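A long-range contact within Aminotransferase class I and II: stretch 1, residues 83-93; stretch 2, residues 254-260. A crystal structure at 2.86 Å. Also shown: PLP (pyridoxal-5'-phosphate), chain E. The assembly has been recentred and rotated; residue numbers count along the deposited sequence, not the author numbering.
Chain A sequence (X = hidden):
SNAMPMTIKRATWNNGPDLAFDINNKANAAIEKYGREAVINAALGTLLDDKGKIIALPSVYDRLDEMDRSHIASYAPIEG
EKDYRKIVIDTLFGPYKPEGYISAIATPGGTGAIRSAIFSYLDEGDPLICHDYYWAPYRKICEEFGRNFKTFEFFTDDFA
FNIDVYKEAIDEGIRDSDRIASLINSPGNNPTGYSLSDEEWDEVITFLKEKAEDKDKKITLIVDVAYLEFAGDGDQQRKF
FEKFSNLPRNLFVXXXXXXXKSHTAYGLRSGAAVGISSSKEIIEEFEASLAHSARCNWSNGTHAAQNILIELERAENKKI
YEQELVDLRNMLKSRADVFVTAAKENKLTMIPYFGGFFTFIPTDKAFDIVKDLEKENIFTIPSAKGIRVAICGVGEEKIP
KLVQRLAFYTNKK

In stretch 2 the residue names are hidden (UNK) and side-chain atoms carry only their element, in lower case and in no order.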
ATOM      1  N   ASP A  83     -19.782  -0.414  -1.400  1.00 40.93           N
ATOM      2  CA  ASP A  83     -20.199  -1.575  -2.182  1.00 41.43           C
ATOM      3  C   ASP A  83     -19.107  -2.622  -2.382  1.00 40.42           C
ATOM      4  O   ASP A  83     -19.383  -3.818  -2.326  1.00 40.77           O
ATOM      5  CB  ASP A  83     -20.766  -1.132  -3.523  1.00 42.27           C
ATOM      6  CG  ASP A  83     -22.169  -0.558  -3.405  1.00 43.73           C
ATOM      7  OD1 ASP A  83     -22.812  -0.382  -4.464  1.00 44.65           O
ATOM      8  OD2 ASP A  83     -22.629  -0.288  -2.264  1.00 44.03           O
ATOM      9  N   TYR A  84     -17.875  -2.175  -2.625  1.00 39.20           N
ATOM     10  CA  TYR A  84     -16.706  -3.071  -2.647  1.00 38.25           C
ATOM     11  C   TYR A  84     -16.626  -3.938  -1.386  1.00 38.09           C
ATOM     12  O   TYR A  84     -16.532  -5.160  -1.487  1.00 38.23           O
ATOM     13  CB  TYR A  84     -15.405  -2.276  -2.822  1.00 37.19           C
ATOM     14  CG  TYR A  84     -14.109  -3.082  -2.760  1.00 36.34           C
ATOM     15  CD1 TYR A  84     -13.550  -3.630  -3.920  1.00 36.25           C
ATOM     16  CD2 TYR A  84     -13.423  -3.264  -1.547  1.00 35.71           C
ATOM     17  CE1 TYR A  84     -12.358  -4.344  -3.874  1.00 35.53           C
ATOM     18  CE2 TYR A  84     -12.235  -3.979  -1.489  1.00 34.99           C
ATOM     19  CZ  TYR A  84     -11.707  -4.517  -2.650  1.00 34.94           C
ATOM     20  OH  TYR A  84     -10.522  -5.227  -2.610  1.00 34.38           O
ATOM     21  N   ARG A  85     -16.674  -3.312  -0.210  1.00 37.84           N
ATOM     22  CA  ARG A  85     -16.639  -4.055   1.056  1.00 37.81           C
ATOM     23  C   ARG A  85     -17.748  -5.109   1.118  1.00 38.93           C
ATOM     24  O   ARG A  85     -17.495  -6.266   1.468  1.00 39.00           O
ATOM     25  CB  ARG A  85     -16.727  -3.114   2.259  1.00 37.69           C
ATOM     26  CG  ARG A  85     -15.612  -2.092   2.320  1.00 36.60           C
ATOM     27  CD  ARG A  85     -15.931  -1.002   3.313  1.00 36.72           C
ATOM     28  NE  ARG A  85     -15.753  -1.471   4.682  1.00 36.78           N
ATOM     29  CZ  ARG A  85     -16.004  -0.744   5.765  1.00 37.00           C
ATOM     30  NH1 ARG A  85     -16.457   0.493   5.649  1.00 37.21           N
ATOM     31  NH2 ARG A  85     -15.805  -1.256   6.966  1.00 37.10           N
ATOM     32  N   LYS A  86     -18.964  -4.710   0.767  1.00 39.88           N
ATOM     33  CA  LYS A  86     -20.088  -5.634   0.743  1.00 41.13           C
ATOM     34  C   LYS A  86     -19.858  -6.783  -0.258  1.00 41.17           C
ATOM     35  O   LYS A  86     -20.005  -7.952   0.099  1.00 41.59           O
ATOM     36  CB  LYS A  86     -21.386  -4.883   0.427  1.00 42.29           C
ATOM     37  CG  LYS A  86     -22.652  -5.702   0.626  1.00 43.83           C
ATOM     38  CD  LYS A  86     -23.816  -5.151  -0.190  1.00 45.04           C
ATOM     39  CE  LYS A  86     -25.053  -6.036  -0.083  1.00 46.67           C
ATOM     40  NZ  LYS A  86     -24.904  -7.305  -0.848  1.00 46.79           N
ATOM     41  N   ILE A  87     -19.487  -6.444  -1.495  1.00 40.79           N
ATOM     42  CA  ILE A  87     -19.319  -7.440  -2.561  1.00 40.94           C
ATOM     43  C   ILE A  87     -18.138  -8.390  -2.314  1.00 40.01           C
ATOM     44  O   ILE A  87     -18.176  -9.543  -2.743  1.00 40.39           O
ATOM     45  CB  ILE A  87     -19.267  -6.781  -3.958  1.00 40.99           C
ATOM     46  CG1 ILE A  87     -20.644  -6.211  -4.312  1.00 42.35           C
ATOM     47  CG2 ILE A  87     -18.835  -7.771  -5.031  1.00 40.94           C
ATOM     48  CD1 ILE A  87     -20.610  -5.070  -5.302  1.00 42.50           C
ATOM     49  N   VAL A  88     -17.109  -7.919  -1.607  1.00 38.89           N
ATOM     50  CA  VAL A  88     -16.032  -8.797  -1.119  1.00 38.16           C
ATOM     51  C   VAL A  88     -16.607  -9.927  -0.260  1.00 38.89           C
ATOM     52  O   VAL A  88     -16.361 -11.105  -0.524  1.00 39.06           O
ATOM     53  CB  VAL A  88     -14.949  -8.024  -0.325  1.00 37.11           C
ATOM     54  CG1 VAL A  88     -14.033  -8.979   0.424  1.00 36.72           C
ATOM     55  CG2 VAL A  88     -14.110  -7.155  -1.250  1.00 36.38           C
ATOM     56  N   ILE A  89     -17.397  -9.550   0.747  1.00 39.41           N
ATOM     57  CA  ILE A  89     -17.996 -10.490   1.699  1.00 40.25           C
ATOM     58  C   ILE A  89     -18.897 -11.513   1.002  1.00 41.38           C
ATOM     59  O   ILE A  89     -18.846 -12.702   1.308  1.00 41.78           O
ATOM     60  CB  ILE A  89     -18.766  -9.741   2.819  1.00 40.78           C
ATOM     61  CG1 ILE A  89     -17.792  -8.913   3.667  1.00 39.71           C
ATOM     62  CG2 ILE A  89     -19.547 -10.709   3.698  1.00 41.95           C
ATOM     63  CD1 ILE A  89     -18.434  -7.789   4.449  1.00 40.04           C
ATOM     64  N   ASP A  90     -19.705 -11.051   0.054  1.00 41.95           N
ATOM     65  CA  ASP A  90     -20.610 -11.936  -0.664  1.00 43.17           C
ATOM     66  C   ASP A  90     -19.850 -12.913  -1.560  1.00 42.75           C
ATOM     67  O   ASP A  90     -20.114 -14.117  -1.537  1.00 43.50           O
ATOM     68  CB  ASP A  90     -21.616 -11.125  -1.480  1.00 44.00           C
ATOM     69  CG  ASP A  90     -22.531 -10.266  -0.610  1.00 44.75           C
ATOM     70  OD1 ASP A  90     -23.285  -9.441  -1.191  1.00 45.37           O
ATOM     71  OD2 ASP A  90     -22.506 -10.416   0.641  1.00 44.80           O
ATOM     72  N   THR A  91     -18.896 -12.389  -2.326  1.00 41.64           N
ATOM     73  CA  THR A  91     -18.128 -13.180  -3.283  1.00 41.25           C
ATOM     74  C   THR A  91     -17.215 -14.187  -2.596  1.00 40.78           C
ATOM     75  O   THR A  91     -17.078 -15.323  -3.059  1.00 41.16           O
ATOM     76  CB  THR A  91     -17.300 -12.263  -4.200  1.00 40.27           C
ATOM     77  OG1 THR A  91     -18.194 -11.448  -4.961  1.00 40.90           O
ATOM     78  CG2 THR A  91     -16.412 -13.065  -5.156  1.00 39.91           C
ATOM     79  N   LEU A  92     -16.599 -13.765  -1.495  1.00 40.04           N
ATOM     80  CA  LEU A  92     -15.614 -14.591  -0.804  1.00 39.59           C
ATOM     81  C   LEU A  92     -16.242 -15.789  -0.095  1.00 40.65           C
ATOM     82  O   LEU A  92     -15.662 -16.875  -0.065  1.00 40.68           O
ATOM     83  CB  LEU A  92     -14.805 -13.743   0.183  1.00 38.66           C
ATOM     84  CG  LEU A  92     -14.346 -14.378   1.493  1.00 38.68           C
ATOM     85  CD1 LEU A  92     -13.093 -15.211   1.302  1.00 38.21           C
ATOM     86  CD2 LEU A  92     -14.110 -13.287   2.516  1.00 38.21           C
ATOM     87  N   PHE A  93     -17.421 -15.584   0.478  1.00 41.59           N
ATOM     88  CA  PHE A  93     -18.073 -16.627   1.249  1.00 42.73           C
ATOM     89  C   PHE A  93     -19.063 -17.447   0.433  1.00 43.99           C
ATOM     90  O   PHE A  93     -19.354 -18.588   0.781  1.00 44.90           O
ATOM     91  CB  PHE A  93     -18.766 -16.027   2.467  1.00 43.25           C
ATOM     92  CG  PHE A  93     -17.818 -15.517   3.512  1.00 42.30           C
ATOM     93  CD1 PHE A  93     -16.911 -16.375   4.127  1.00 42.04           C
ATOM     94  CD2 PHE A  93     -17.845 -14.185   3.902  1.00 41.79           C
ATOM     95  CE1 PHE A  93     -16.040 -15.907   5.099  1.00 41.29           C
ATOM     96  CE2 PHE A  93     -16.977 -13.712   4.874  1.00 41.02           C
ATOM     97  CZ  PHE A  93     -16.070 -14.573   5.470  1.00 40.76           C
ATOM     98  N   UNK A 254      -9.400 -13.361  10.999  1.00 38.71           N
ATOM     99  CA  UNK A 254      -9.180 -12.454   9.870  1.00 37.98           C
ATOM    100  C   UNK A 254      -8.892 -13.273   8.617  1.00 37.22           C
ATOM    101  O   UNK A 254      -7.928 -14.043   8.570  1.00 36.71           O
ATOM    102  c   UNK A 254      -7.961 -10.445   8.966  1.00 36.90           C
ATOM    103  c   UNK A 254      -8.194 -10.731  11.433  1.00 38.38           C
ATOM    104  c   UNK A 254      -8.026 -11.455  10.107  1.00 37.48           C
ATOM    105  N   UNK A 255      -9.742 -13.109   7.611  1.00 37.32           N
ATOM    106  CA  UNK A 255      -9.574 -13.806   6.345  1.00 36.81           C
ATOM    107  C   UNK A 255      -8.934 -12.836   5.357  1.00 36.26           C
ATOM    108  O   UNK A 255      -9.438 -11.733   5.154  1.00 36.55           O
ATOM    109  c   UNK A 255     -10.920 -14.378   5.836  1.00 37.44           C
ATOM    110  c   UNK A 255     -10.839 -14.799   4.379  1.00 37.02           C
ATOM    111  c   UNK A 255     -11.342 -15.566   6.688  1.00 37.99           C
ATOM    112  N   UNK A 256      -7.804 -13.234   4.772  1.00 35.68           N
ATOM    113  CA  UNK A 256      -7.092 -12.380   3.818  1.00 35.31           C
ATOM    114  C   UNK A 256      -7.534 -12.647   2.376  1.00 35.43           C
ATOM    115  O   UNK A 256      -7.153 -13.651   1.770  1.00 35.24           O
ATOM    116  c   UNK A 256      -5.583 -12.526   3.973  1.00 34.78           C
ATOM    117  N   UNK A 257      -8.337 -11.730   1.844  1.00 35.91           N
ATOM    118  CA  UNK A 257      -8.886 -11.841   0.496  1.00 36.40           C
ATOM    119  C   UNK A 257      -8.032 -11.110  -0.540  1.00 36.29           C
ATOM    120  O   UNK A 257      -7.454 -10.071  -0.248  1.00 36.12           O
ATOM    121  c   UNK A 257     -11.427 -12.021  -1.629  1.00 38.04           C
ATOM    122  c   UNK A 257     -10.314 -11.295   0.496  1.00 37.18           C
ATOM    123  c   UNK A 257     -10.856 -11.009  -0.868  1.00 37.63           C
ATOM    124  c   UNK A 257     -11.926 -11.753  -2.894  1.00 38.63           C
ATOM    125  c   UNK A 257     -11.294  -9.450  -2.662  1.00 38.32           C
ATOM    126  c   UNK A 257     -11.860 -10.466  -3.411  1.00 38.78           C
ATOM    127  c   UNK A 257     -10.799  -9.723  -1.396  1.00 37.77           C
ATOM    128  N   UNK A 258      -7.957 -11.648  -1.753  1.00 36.71           N
ATOM    129  CA  UNK A 258      -7.196 -11.004  -2.830  1.00 37.00           C
ATOM    130  C   UNK A 258      -7.841 -11.116  -4.218  1.00 37.93           C
ATOM    131  O   UNK A 258      -8.402 -12.155  -4.582  1.00 38.28           O
ATOM    132  o   UNK A 258      -4.999 -10.874  -3.853  1.00 36.88           O
ATOM    133  c   UNK A 258      -5.775 -11.564  -2.891  1.00 36.56           C
ATOM    134  N   UNK A 259      -7.747 -10.035  -4.988  1.00 38.50           N
ATOM    135  CA  UNK A 259      -8.165 -10.058  -6.387  1.00 39.59           C
ATOM    136  C   UNK A 259      -7.027 -10.484  -7.301  1.00 39.85           C
ATOM    137  O   UNK A 259      -7.250 -10.752  -8.495  1.00 40.64           O
ATOM    138  c   UNK A 259     -11.056  -6.699  -8.684  1.00 42.79           C
ATOM    139  c   UNK A 259     -10.104  -8.431  -6.458  1.00 40.77           C
ATOM    140  c   UNK A 259      -8.680  -8.693  -6.828  1.00 40.13           C
ATOM    141 se   UNK A 259     -10.532  -6.577  -6.786  1.00 41.63          SE
ATOM    142  N   UNK A 260      -5.819 -10.544  -6.735  1.00 39.35           N
ATOM    143  CA  UNK A 260      -4.604 -10.779  -7.501  1.00 39.77           C
ATOM    144  C   UNK A 260      -4.705 -11.985  -8.435  1.00 40.54           C
ATOM    145  O   UNK A 260      -4.387 -11.875  -9.621  1.00 41.37           O
ATOM    146  c   UNK A 260      -3.398 -10.907  -6.575  1.00 39.23           C
ATOM    147  o   UNK A 260      -3.044  -9.654  -6.032  1.00 39.00           O
TER
HETATM  148  N1  PLP E 501      -0.633 -15.008  -0.079  1.00 28.10           N
HETATM  149  C2  PLP E 501      -0.001 -16.093  -0.661  1.00 28.71           C
HETATM  150  C2A PLP E 501       0.004 -17.423   0.033  1.00 27.05           C
HETATM  151  C3  PLP E 501       0.622 -15.967  -1.900  1.00 29.04           C
HETATM  152  O3  PLP E 501       1.243 -17.039  -2.467  1.00 28.37           O
HETATM  153  C4  PLP E 501       0.639 -14.759  -2.565  1.00 30.44           C
HETATM  154  C4A PLP E 501       1.854 -14.483  -3.408  1.00 33.98           C
HETATM  155  O4A PLP E 501       1.834 -14.662  -4.629  1.00 42.42           O
HETATM  156  C5  PLP E 501      -0.006 -13.670  -1.979  1.00 29.95           C
HETATM  157  C6  PLP E 501      -0.635 -13.795  -0.734  1.00 28.88           C
HETATM  158  C5A PLP E 501       0.022 -12.332  -2.701  1.00 29.45           C
HETATM  159  O4P PLP E 501      -1.166 -11.590  -2.543  1.00 27.92           O
HETATM  160  P   PLP E 501      -1.197 -10.133  -3.200  1.00 26.27           P
HETATM  161  O1P PLP E 501      -0.571  -9.203  -2.194  1.00 25.46           O
HETATM  162  O2P PLP E 501      -2.636  -9.791  -3.517  1.00 23.97           O
HETATM  163  O3P PLP E 501      -0.377 -10.096  -4.465  1.00 26.40           O

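Stretch 1 is helical throughout, held by i to i+4 backbone hydrogen bonds such as Leu92 N to Val88 O at 2.8 Å. The identities along stretch 2 follow from its side-chain atoms and their surroundings.

Position 254 carries three carbons, one bonded to CA and bearing the other two. A branch at CB with two carbon arms and no further atom defines valine, so this is Val254. Its side chain is out of reach of the helix residues.

Position 255 repeats the pattern: one carbon bearing two others. Its CA-to-CB bond points toward the helix, and one of its terminal carbons approaches Leu92 CD1. The three-carbon fork again gives valine, and the contact is Val255 CG1 to Leu92 CD1 at 3.8 Å.

Position 256 has a single carbon beyond CA, directed away from the helix. One carbon and nothing more is alanine, Ala256.

Position 257 has seven carbons, one linking CA to a six-membered ring. Val88 CG1 lies over one face of that ring, Tyr84 OH sits at its edge, near its plane, and Leu92 CB is oblique to it. With no oxygen on the ring, tyrosine is excluded and the residue is Phe257. Val88 CG1 lies 3.8 Å from Phe257 CD2 and 4.1 Å from the ring centroid, 23° off the ring normal, which makes this a CH-pi contact. Tyr84 OH comes to 4.3 Å from Phe257 CE2, and Leu92 CB is 4.2 Å from Phe257 CD1.

Position 258 has one carbon and one oxygen, with CB directed away from the helix. An unbranched carbon-oxygen pair is serine, and Ser258 OG donates a 2.6 Å hydrogen bond to PLP O2P.

Position 259 is an unbranched chain of two carbons, selenium and a terminal carbon. The selenium lies at the edge of the Tyr84 ring, nearest CE1. Two carbons before the selenium and one after it, unbranched, give selenomethionine: this is Met259, present in that form. Met259 SE lies 4.1 Å from Tyr84 CE1 and 5.5 Å from the Tyr84 ring centroid, 85° off the normal, as an edge position requires.

Position 260 again has one carbon and one oxygen, the signature of serine. Ser260 OG donates to PLP O2P at 2.6 Å, while Ser260 N donates to Ser258 OG at 3.0 Å with an N-H...acceptor angle of 154°.

The contact works by apolar packing: no hydrogen bond joins the stretches, and 312 Å² is buried between them. Helix and strand cross at 99°, with axes 10.2 Å apart at closest approach, a gap that side chains must fill. Phe257 has the largest share of any single residue, 93 Å² covered, and its ring reaches residues from three helical positions. Tyr84, Val88 and Leu92 are spaced four apart, which brings them to one side of the helix. On the strand, alternation sends Val255 and Phe257 toward the helix and Ala256 and Ser258 away from it. The same segment thus packs against the helix while its two serines, Ser258 and Ser260, bind the cofactor phosphate.

Stretch 2, residues 254-260: VVAFSMS
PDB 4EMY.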